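2-oxo-1,2-dihydroquinoline 8-monooxygenase, oxygenase component (Pseudomonas putida, PDB 1Z02) probably hydroxylates 2-oxo-1,2-dihydroquinoline at carbon 8 as the trimeric oxygenase component of a Rieske non-heme iron monooxygenase. Local coordinates at residues I250-Q264 / I392-W404. Numbering follows the deposited sequence.
Sequences IAVVEDDDGPKGMMQ and ISPITWRKLASRW
Leu-400 packs its two methyls on the backbone of Gly-261, Leu-400 CD1 lying 3.7 Å from Gly-261 CA and Leu-400 CD2 3.6 Å from Gly-261 C. Helix 392-404 here lies nearly along the edge hairpin of the antiparallel sheet in the catalytic domain, running roughly antiparallel to strand 261-264 (157°, axes 8.5 Å apart). This is the tight half of the contact. Met-262, its CG set between backbone N and carbonyl carbon (chi1 60°), reaches along the helix: CB meets Leu-400, the sulfur rests near Trp-397 CB, and CE ends 3.4 Å from Ser-393 O. On the neighbouring strand, Val-252 CG2 touches Thr-396 CG2 at 3.7 Å, and Ile-250 CD1 sits over Ser-393 CA. The Thr-396 hydroxyl turns back to its own helix and donates to Ile-392 O, leaving its methyl for the strands. Beyond Trp-397, the aromatic rings of Phe-217 and Tyr-33 continue the packing.

Toward the hairpin loop the contact becomes looser and polar. Glu-254 OE2 forms a salt bridge 3.1 Å from Arg-403 NH1, near the guanidinium plane, although the carboxylate is turned 80° from that plane. The Lys-260 chain, bent at chi2, carries CD over one face of the Trp-404 ring near its rim, 3.9 Å above the plane. Lys-260 NZ, its position doubtful, lies 4.7 Å from the centroid of the Trp-404 six-membered ring, an off-centre cation-pi pair. An alanine in place of Trp-404 would probably open a gap beneath the Lys-260 methylenes and leave that chain freer to turn. The chemistry thus divides along the helix: apolar contacts join its first turns and middle to the sheet, while charged groups and an indole tie its C-terminal end to the loop, where water probably weakens the charge pairing.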
ATOM      1  N   ILE A 250     -29.524   2.686 -31.326  1.00 26.21           N
ATOM      2  CA  ILE A 250     -29.157   1.472 -30.602  1.00 23.05           C
ATOM      3  C   ILE A 250     -30.407   0.642 -30.327  1.00 22.39           C
ATOM      4  O   ILE A 250     -31.444   1.178 -29.953  1.00 22.05           O
ATOM      5  CB  ILE A 250     -28.476   1.811 -29.245  1.00 22.07           C
ATOM      6  CG1 ILE A 250     -27.188   2.605 -29.486  1.00 19.83           C
ATOM      7  CG2 ILE A 250     -28.193   0.530 -28.463  1.00 21.62           C
ATOM      8  CD1 ILE A 250     -26.501   3.056 -28.219  1.00 21.46           C
ATOM      9  N   ALA A 251     -30.311  -0.667 -30.523  1.00 21.05           N
ATOM     10  CA  ALA A 251     -31.434  -1.554 -30.274  1.00 20.34           C
ATOM     11  C   ALA A 251     -31.190  -2.337 -28.987  1.00 20.84           C
ATOM     12  O   ALA A 251     -30.199  -3.066 -28.868  1.00 19.48           O
ATOM     13  CB  ALA A 251     -31.613  -2.512 -31.447  1.00 20.30           C
ATOM     14  N   VAL A 252     -32.092  -2.180 -28.022  1.00 20.50           N
ATOM     15  CA  VAL A 252     -31.970  -2.886 -26.754  1.00 21.24           C
ATOM     16  C   VAL A 252     -32.738  -4.203 -26.819  1.00 22.82           C
ATOM     17  O   VAL A 252     -33.927  -4.224 -27.146  1.00 21.02           O
ATOM     18  CB  VAL A 252     -32.521  -2.036 -25.580  1.00 21.87           C
ATOM     19  CG1 VAL A 252     -32.287  -2.753 -24.253  1.00 22.78           C
ATOM     20  CG2 VAL A 252     -31.848  -0.671 -25.560  1.00 22.03           C
ATOM     21  N   VAL A 253     -32.045  -5.301 -26.522  1.00 23.52           N
ATOM     22  CA  VAL A 253     -32.657  -6.623 -26.540  1.00 28.45           C
ATOM     23  C   VAL A 253     -32.909  -7.038 -25.100  1.00 31.77           C
ATOM     24  O   VAL A 253     -32.004  -7.026 -24.271  1.00 31.03           O
ATOM     25  CB  VAL A 253     -31.758  -7.657 -27.231  1.00 27.91           C
ATOM     26  CG1 VAL A 253     -32.490  -8.991 -27.327  1.00 28.06           C
ATOM     27  CG2 VAL A 253     -31.381  -7.161 -28.605  1.00 29.17           C
ATOM     28  N   GLU A 254     -34.154  -7.391 -24.811  1.00 36.42           N
ATOM     29  CA  GLU A 254     -34.562  -7.753 -23.459  1.00 42.51           C
ATOM     30  C   GLU A 254     -35.368  -9.036 -23.306  1.00 46.82           C
ATOM     31  O   GLU A 254     -36.026  -9.211 -22.272  1.00 48.67           O
ATOM     32  CB  GLU A 254     -35.406  -6.628 -22.874  1.00 42.65           C
ATOM     33  CG  GLU A 254     -34.680  -5.692 -21.998  1.00 43.74           C
ATOM     34  CD  GLU A 254     -35.470  -4.447 -21.736  1.00 44.03           C
ATOM     35  OE1 GLU A 254     -36.281  -4.365 -20.818  1.00 47.23           O
ATOM     36  OE2 GLU A 254     -35.294  -3.506 -22.482  1.00 46.75           O
ATOM     37  N   ASP A 255     -35.339  -9.914 -24.309  1.00 52.09           N
ATOM     38  CA  ASP A 255     -36.100 -11.156 -24.246  1.00 58.06           C
ATOM     39  C   ASP A 255     -35.564 -12.120 -23.228  1.00 60.65           C
ATOM     40  O   ASP A 255     -34.374 -12.161 -22.895  1.00 62.76           O
ATOM     41  CB  ASP A 255     -36.126 -11.900 -25.570  1.00 62.46           C
ATOM     42  CG  ASP A 255     -36.605 -11.060 -26.706  1.00 64.25           C
ATOM     43  OD1 ASP A 255     -36.384 -11.515 -27.830  1.00 67.54           O
ATOM     44  OD2 ASP A 255     -37.195  -9.977 -26.506  1.00 66.66           O
ATOM     45  N   ASP A 256     -36.466 -12.993 -22.832  1.00 62.65           N
ATOM     46  CA  ASP A 256     -36.170 -13.977 -21.807  1.00 64.43           C
ATOM     47  C   ASP A 256     -35.104 -14.961 -22.220  1.00 63.34           C
ATOM     48  O   ASP A 256     -34.078 -15.146 -21.575  1.00 65.80           O
ATOM     49  CB  ASP A 256     -37.356 -14.859 -21.568  1.00 70.53           C
ATOM     50  CG  ASP A 256     -38.407 -14.240 -20.780  1.00 71.41           C
ATOM     51  OD1 ASP A 256     -38.087 -13.634 -19.774  1.00 74.83           O
ATOM     52  OD2 ASP A 256     -39.578 -14.413 -21.132  1.00 75.23           O
ATOM     53  N   ASP A 257     -35.438 -15.667 -23.287  1.00 60.24           N
ATOM     54  CA  ASP A 257     -34.593 -16.701 -23.853  1.00 56.77           C
ATOM     55  C   ASP A 257     -33.577 -16.075 -24.784  1.00 52.71           C
ATOM     56  O   ASP A 257     -33.795 -15.949 -25.996  1.00 52.88           O
ATOM     57  CB  ASP A 257     -35.460 -17.695 -24.608  1.00 61.95           C
ATOM     58  CG  ASP A 257     -34.756 -18.969 -24.857  1.00 63.62           C
ATOM     59  OD1 ASP A 257     -33.738 -18.929 -25.568  1.00 66.58           O
ATOM     60  OD2 ASP A 257     -35.207 -19.998 -24.323  1.00 67.28           O
ATOM     61  N   GLY A 258     -32.483 -15.627 -24.191  1.00 46.79           N
ATOM     62  CA  GLY A 258     -31.443 -15.006 -24.974  1.00 39.71           C
ATOM     63  C   GLY A 258     -30.639 -14.014 -24.174  1.00 34.50           C
ATOM     64  O   GLY A 258     -30.955 -13.736 -23.018  1.00 32.54           O
ATOM     65  N   PRO A 259     -29.576 -13.461 -24.771  1.00 30.73           N
ATOM     66  CA  PRO A 259     -28.744 -12.486 -24.060  1.00 27.46           C
ATOM     67  C   PRO A 259     -29.430 -11.131 -23.868  1.00 25.35           C
ATOM     68  O   PRO A 259     -30.285 -10.740 -24.661  1.00 26.38           O
ATOM     69  CB  PRO A 259     -27.487 -12.396 -24.929  1.00 26.82           C
ATOM     70  CG  PRO A 259     -27.929 -12.860 -26.273  1.00 27.96           C
ATOM     71  CD  PRO A 259     -28.953 -13.900 -26.034  1.00 29.13           C
ATOM     72  N   LYS A 260     -29.066 -10.432 -22.794  1.00 21.46           N
ATOM     73  CA  LYS A 260     -29.617  -9.108 -22.506  1.00 19.45           C
ATOM     74  C   LYS A 260     -28.541  -8.093 -22.845  1.00 18.13           C
ATOM     75  O   LYS A 260     -27.471  -8.088 -22.224  1.00 15.30           O
ATOM     76  CB  LYS A 260     -29.940  -8.957 -21.026  1.00 20.60           C
ATOM     77  CG  LYS A 260     -30.650 -10.133 -20.397  1.00 23.76           C
ATOM     78  CD  LYS A 260     -32.066 -10.310 -20.890  1.00 23.87           C
ATOM     79  CE  LYS A 260     -32.612 -11.516 -20.177  1.00 26.72           C
ATOM     80  NZ  LYS A 260     -33.877 -12.001 -20.655  1.00 28.99           N
ATOM     81  N   GLY A 261     -28.823  -7.227 -23.808  1.00 17.45           N
ATOM     82  CA  GLY A 261     -27.840  -6.234 -24.177  1.00 17.67           C
ATOM     83  C   GLY A 261     -28.320  -5.255 -25.225  1.00 17.82           C
ATOM     84  O   GLY A 261     -29.516  -5.014 -25.365  1.00 17.26           O
ATOM     85  N   MET A 262     -27.378  -4.692 -25.973  1.00 18.22           N
ATOM     86  CA  MET A 262     -27.707  -3.718 -27.002  1.00 18.35           C
ATOM     87  C   MET A 262     -26.833  -3.908 -28.232  1.00 20.25           C
ATOM     88  O   MET A 262     -25.658  -4.274 -28.130  1.00 19.70           O
ATOM     89  CB  MET A 262     -27.511  -2.297 -26.468  1.00 18.84           C
ATOM     90  CG  MET A 262     -26.087  -2.010 -26.026  1.00 20.31           C
ATOM     91  SD  MET A 262     -25.881  -0.422 -25.214  1.00 19.60           S
ATOM     92  CE  MET A 262     -24.811   0.421 -26.319  1.00 22.81           C
ATOM     93  N   MET A 263     -27.433  -3.666 -29.392  1.00 20.25           N
ATOM     94  CA  MET A 263     -26.753  -3.770 -30.676  1.00 20.50           C
ATOM     95  C   MET A 263     -26.695  -2.366 -31.262  1.00 21.22           C
ATOM     96  O   MET A 263     -27.722  -1.707 -31.398  1.00 21.47           O
ATOM     97  CB  MET A 263     -27.538  -4.685 -31.623  1.00 21.49           C
ATOM     98  CG  MET A 263     -27.068  -4.656 -33.070  1.00 21.40           C
ATOM     99  SD  MET A 263     -25.689  -5.754 -33.358  1.00 22.58           S
ATOM    100  CE  MET A 263     -24.496  -4.939 -32.755  1.00 19.06           C
ATOM    101  N   GLN A 264     -25.496  -1.909 -31.601  1.00 21.02           N
ATOM    102  CA  GLN A 264     -25.337  -0.583 -32.181  1.00 21.69           C
ATOM    103  C   GLN A 264     -25.383  -0.673 -33.704  1.00 22.81           C
ATOM    104  O   GLN A 264     -24.602  -1.409 -34.319  1.00 22.63           O
ATOM    105  CB  GLN A 264     -24.024   0.029 -31.706  1.00 20.26           C
ATOM    106  CG  GLN A 264     -23.914   0.096 -30.191  1.00 19.84           C
ATOM    107  CD  GLN A 264     -22.740   0.910 -29.728  1.00 20.37           C
ATOM    108  OE1 GLN A 264     -21.584   0.520 -29.897  1.00 21.12           O
ATOM    109  NE2 GLN A 264     -23.027   2.065 -29.152  1.00 17.91           N
ATOM    110  N   ILE A 392     -24.805   8.296 -25.342  1.00 15.30           N
ATOM    111  CA  ILE A 392     -26.066   7.588 -25.292  1.00 16.02           C
ATOM    112  C   ILE A 392     -25.763   6.091 -25.289  1.00 16.58           C
ATOM    113  O   ILE A 392     -26.585   5.274 -24.855  1.00 15.51           O
ATOM    114  CB  ILE A 392     -26.956   7.907 -26.504  1.00 16.82           C
ATOM    115  CG1 ILE A 392     -28.216   7.056 -26.429  1.00 17.44           C
ATOM    116  CG2 ILE A 392     -26.212   7.621 -27.797  1.00 15.66           C
ATOM    117  CD1 ILE A 392     -29.450   7.770 -26.769  1.00 20.70           C
ATOM    118  N   SER A 393     -24.582   5.735 -25.787  1.00 17.06           N
ATOM    119  CA  SER A 393     -24.164   4.340 -25.832  1.00 17.61           C
ATOM    120  C   SER A 393     -23.938   3.805 -24.428  1.00 15.55           C
ATOM    121  O   SER A 393     -24.658   2.914 -23.975  1.00 15.96           O
ATOM    122  CB  SER A 393     -22.867   4.182 -26.631  1.00 21.18           C
ATOM    123  OG  SER A 393     -23.058   4.493 -27.991  1.00 26.98           O
ATOM    124  N   PRO A 394     -22.933   4.343 -23.715  1.00 13.90           N
ATOM    125  CA  PRO A 394     -22.704   3.831 -22.364  1.00 13.19           C
ATOM    126  C   PRO A 394     -23.910   3.972 -21.435  1.00 12.37           C
ATOM    127  O   PRO A 394     -24.167   3.083 -20.622  1.00 11.53           O
ATOM    128  CB  PRO A 394     -21.472   4.616 -21.889  1.00 12.06           C
ATOM    129  CG  PRO A 394     -21.542   5.898 -22.677  1.00 12.53           C
ATOM    130  CD  PRO A 394     -21.997   5.441 -24.038  1.00 13.47           C
ATOM    131  N   ILE A 395     -24.650   5.070 -21.551  1.00 12.85           N
ATOM    132  CA  ILE A 395     -25.820   5.275 -20.698  1.00 12.02           C
ATOM    133  C   ILE A 395     -26.847   4.170 -20.941  1.00 12.42           C
ATOM    134  O   ILE A 395     -27.391   3.594 -19.994  1.00 11.35           O
ATOM    135  CB  ILE A 395     -26.456   6.663 -20.949  1.00 14.82           C
ATOM    136  CG1 ILE A 395     -25.484   7.761 -20.492  1.00 14.12           C
ATOM    137  CG2 ILE A 395     -27.793   6.773 -20.217  1.00 11.89           C
ATOM    138  CD1 ILE A 395     -25.955   9.170 -20.770  1.00 15.68           C
ATOM    139  N   THR A 396     -27.095   3.856 -22.207  1.00 12.32           N
ATOM    140  CA  THR A 396     -28.049   2.813 -22.543  1.00 14.15           C
ATOM    141  C   THR A 396     -27.592   1.482 -21.961  1.00 13.62           C
ATOM    142  O   THR A 396     -28.414   0.673 -21.522  1.00 13.79           O
ATOM    143  CB  THR A 396     -28.201   2.666 -24.063  1.00 14.64           C
ATOM    144  OG1 THR A 396     -28.665   3.902 -24.609  1.00 14.36           O
ATOM    145  CG2 THR A 396     -29.201   1.562 -24.399  1.00 16.06           C
ATOM    146  N   TRP A 397     -26.280   1.255 -21.962  1.00 11.72           N
ATOM    147  CA  TRP A 397     -25.737   0.016 -21.418  1.00 11.30           C
ATOM    148  C   TRP A 397     -25.902  -0.014 -19.903  1.00 10.29           C
ATOM    149  O   TRP A 397     -26.298  -1.035 -19.339  1.00 12.13           O
ATOM    150  CB  TRP A 397     -24.262  -0.136 -21.824  1.00 10.83           C
ATOM    151  CG  TRP A 397     -23.393  -0.867 -20.825  1.00  8.28           C
ATOM    152  CD1 TRP A 397     -22.427  -0.323 -20.027  1.00  9.47           C
ATOM    153  CD2 TRP A 397     -23.433  -2.264 -20.510  1.00  8.72           C
ATOM    154  NE1 TRP A 397     -21.862  -1.294 -19.233  1.00  7.69           N
ATOM    155  CE2 TRP A 397     -22.462  -2.494 -19.507  1.00  6.87           C
ATOM    156  CE3 TRP A 397     -24.195  -3.344 -20.977  1.00  6.14           C
ATOM    157  CZ2 TRP A 397     -22.237  -3.759 -18.959  1.00  5.95           C
ATOM    158  CZ3 TRP A 397     -23.971  -4.603 -20.431  1.00  6.83           C
ATOM    159  CH2 TRP A 397     -22.996  -4.797 -19.430  1.00  4.69           C
ATOM    160  N   ARG A 398     -25.628   1.109 -19.244  1.00 10.15           N
ATOM    161  CA  ARG A 398     -25.765   1.170 -17.793  1.00 12.19           C
ATOM    162  C   ARG A 398     -27.200   0.900 -17.369  1.00 11.76           C
ATOM    163  O   ARG A 398     -27.439   0.184 -16.400  1.00 12.00           O
ATOM    164  CB  ARG A 398     -25.316   2.534 -17.261  1.00 11.07           C
ATOM    165  CG  ARG A 398     -23.827   2.819 -17.439  1.00 12.49           C
ATOM    166  CD  ARG A 398     -23.463   4.093 -16.725  1.00  8.12           C
ATOM    167  NE  ARG A 398     -22.131   4.570 -17.072  1.00  9.95           N
ATOM    168  CZ  ARG A 398     -21.682   5.785 -16.758  1.00  7.37           C
ATOM    169  NH1 ARG A 398     -20.460   6.166 -17.102  1.00  7.35           N
ATOM    170  NH2 ARG A 398     -22.470   6.625 -16.099  1.00  7.79           N
ATOM    171  N   LYS A 399     -28.157   1.468 -18.094  1.00 12.55           N
ATOM    172  CA  LYS A 399     -29.559   1.266 -17.768  1.00 12.12           C
ATOM    173  C   LYS A 399     -29.989  -0.189 -17.910  1.00 12.45           C
ATOM    174  O   LYS A 399     -30.628  -0.736 -17.018  1.00 12.98           O
ATOM    175  CB  LYS A 399     -30.442   2.134 -18.661  1.00 15.42           C
ATOM    176  CG  LYS A 399     -30.353   3.617 -18.391  1.00 15.41           C
ATOM    177  CD  LYS A 399     -31.373   4.355 -19.229  1.00 18.72           C
ATOM    178  CE  LYS A 399     -31.292   5.852 -19.025  1.00 21.73           C
ATOM    179  NZ  LYS A 399     -32.376   6.548 -19.778  1.00 22.22           N
ATOM    180  N   LEU A 400     -29.648  -0.816 -19.031  1.00 11.59           N
ATOM    181  CA  LEU A 400     -30.036  -2.201 -19.250  1.00 10.80           C
ATOM    182  C   LEU A 400     -29.323  -3.127 -18.270  1.00 10.44           C
ATOM    183  O   LEU A 400     -29.883  -4.128 -17.836  1.00 10.93           O
ATOM    184  CB  LEU A 400     -29.749  -2.617 -20.701  1.00 10.86           C
ATOM    185  CG  LEU A 400     -28.339  -3.010 -21.161  1.00 13.00           C
ATOM    186  CD1 LEU A 400     -28.081  -4.487 -20.897  1.00 11.47           C
ATOM    187  CD2 LEU A 400     -28.217  -2.734 -22.641  1.00 15.52           C
ATOM    188  N   ALA A 401     -28.089  -2.797 -17.918  1.00 10.43           N
ATOM    189  CA  ALA A 401     -27.336  -3.623 -16.973  1.00 11.61           C
ATOM    190  C   ALA A 401     -27.999  -3.530 -15.597  1.00 11.14           C
ATOM    191  O   ALA A 401     -28.093  -4.520 -14.867  1.00 11.84           O
ATOM    192  CB  ALA A 401     -25.894  -3.146 -16.899  1.00  9.62           C
ATOM    193  N   SER A 402     -28.457  -2.332 -15.245  1.00 11.10           N
ATOM    194  CA  SER A 402     -29.110  -2.122 -13.956  1.00 13.55           C
ATOM    195  C   SER A 402     -30.418  -2.898 -13.892  1.00 14.89           C
ATOM    196  O   SER A 402     -30.769  -3.457 -12.853  1.00 16.03           O
ATOM    197  CB  SER A 402     -29.401  -0.637 -13.727  1.00 10.83           C
ATOM    198  OG  SER A 402     -28.219   0.142 -13.744  1.00  8.63           O
ATOM    199  N   ARG A 403     -31.131  -2.944 -15.008  1.00 17.12           N
ATOM    200  CA  ARG A 403     -32.407  -3.642 -15.057  1.00 21.11           C
ATOM    201  C   ARG A 403     -32.347  -5.160 -15.129  1.00 19.56           C
ATOM    202  O   ARG A 403     -33.183  -5.832 -14.531  1.00 18.88           O
ATOM    203  CB  ARG A 403     -33.233  -3.114 -16.226  1.00 29.02           C
ATOM    204  CG  ARG A 403     -33.803  -1.726 -15.982  1.00 39.34           C
ATOM    205  CD  ARG A 403     -34.543  -1.225 -17.208  1.00 49.35           C
ATOM    206  NE  ARG A 403     -33.636  -0.710 -18.225  1.00 57.87           N
ATOM    207  CZ  ARG A 403     -33.767  -0.922 -19.532  1.00 60.48           C
ATOM    208  NH1 ARG A 403     -34.770  -1.648 -20.002  1.00 62.38           N
ATOM    209  NH2 ARG A 403     -32.896  -0.399 -20.382  1.00 60.57           N
ATOM    210  N   TRP A 404     -31.358  -5.708 -15.832  1.00 18.25           N
ATOM    211  CA  TRP A 404     -31.279  -7.156 -15.981  1.00 15.49           C
ATOM    212  C   TRP A 404     -30.165  -7.963 -15.327  1.00 14.14           C
ATOM    213  O   TRP A 404     -30.093  -9.170 -15.550  1.00 12.29           O
ATOM    214  CB  TRP A 404     -31.310  -7.512 -17.466  1.00 17.96           C
ATOM    215  CG  TRP A 404     -32.568  -7.086 -18.119  1.00 20.84           C
ATOM    216  CD1 TRP A 404     -32.800  -5.917 -18.776  1.00 22.13           C
ATOM    217  CD2 TRP A 404     -33.803  -7.792 -18.102  1.00 22.65           C
ATOM    218  NE1 TRP A 404     -34.113  -5.848 -19.170  1.00 22.99           N
ATOM    219  CE2 TRP A 404     -34.752  -6.989 -18.769  1.00 23.78           C
ATOM    220  CE3 TRP A 404     -34.202  -9.030 -17.583  1.00 22.65           C
ATOM    221  CZ2 TRP A 404     -36.075  -7.379 -18.929  1.00 25.17           C
ATOM    222  CZ3 TRP A 404     -35.514  -9.416 -17.742  1.00 24.72           C
ATOM    223  CH2 TRP A 404     -36.434  -8.592 -18.411  1.00 25.00           C
TER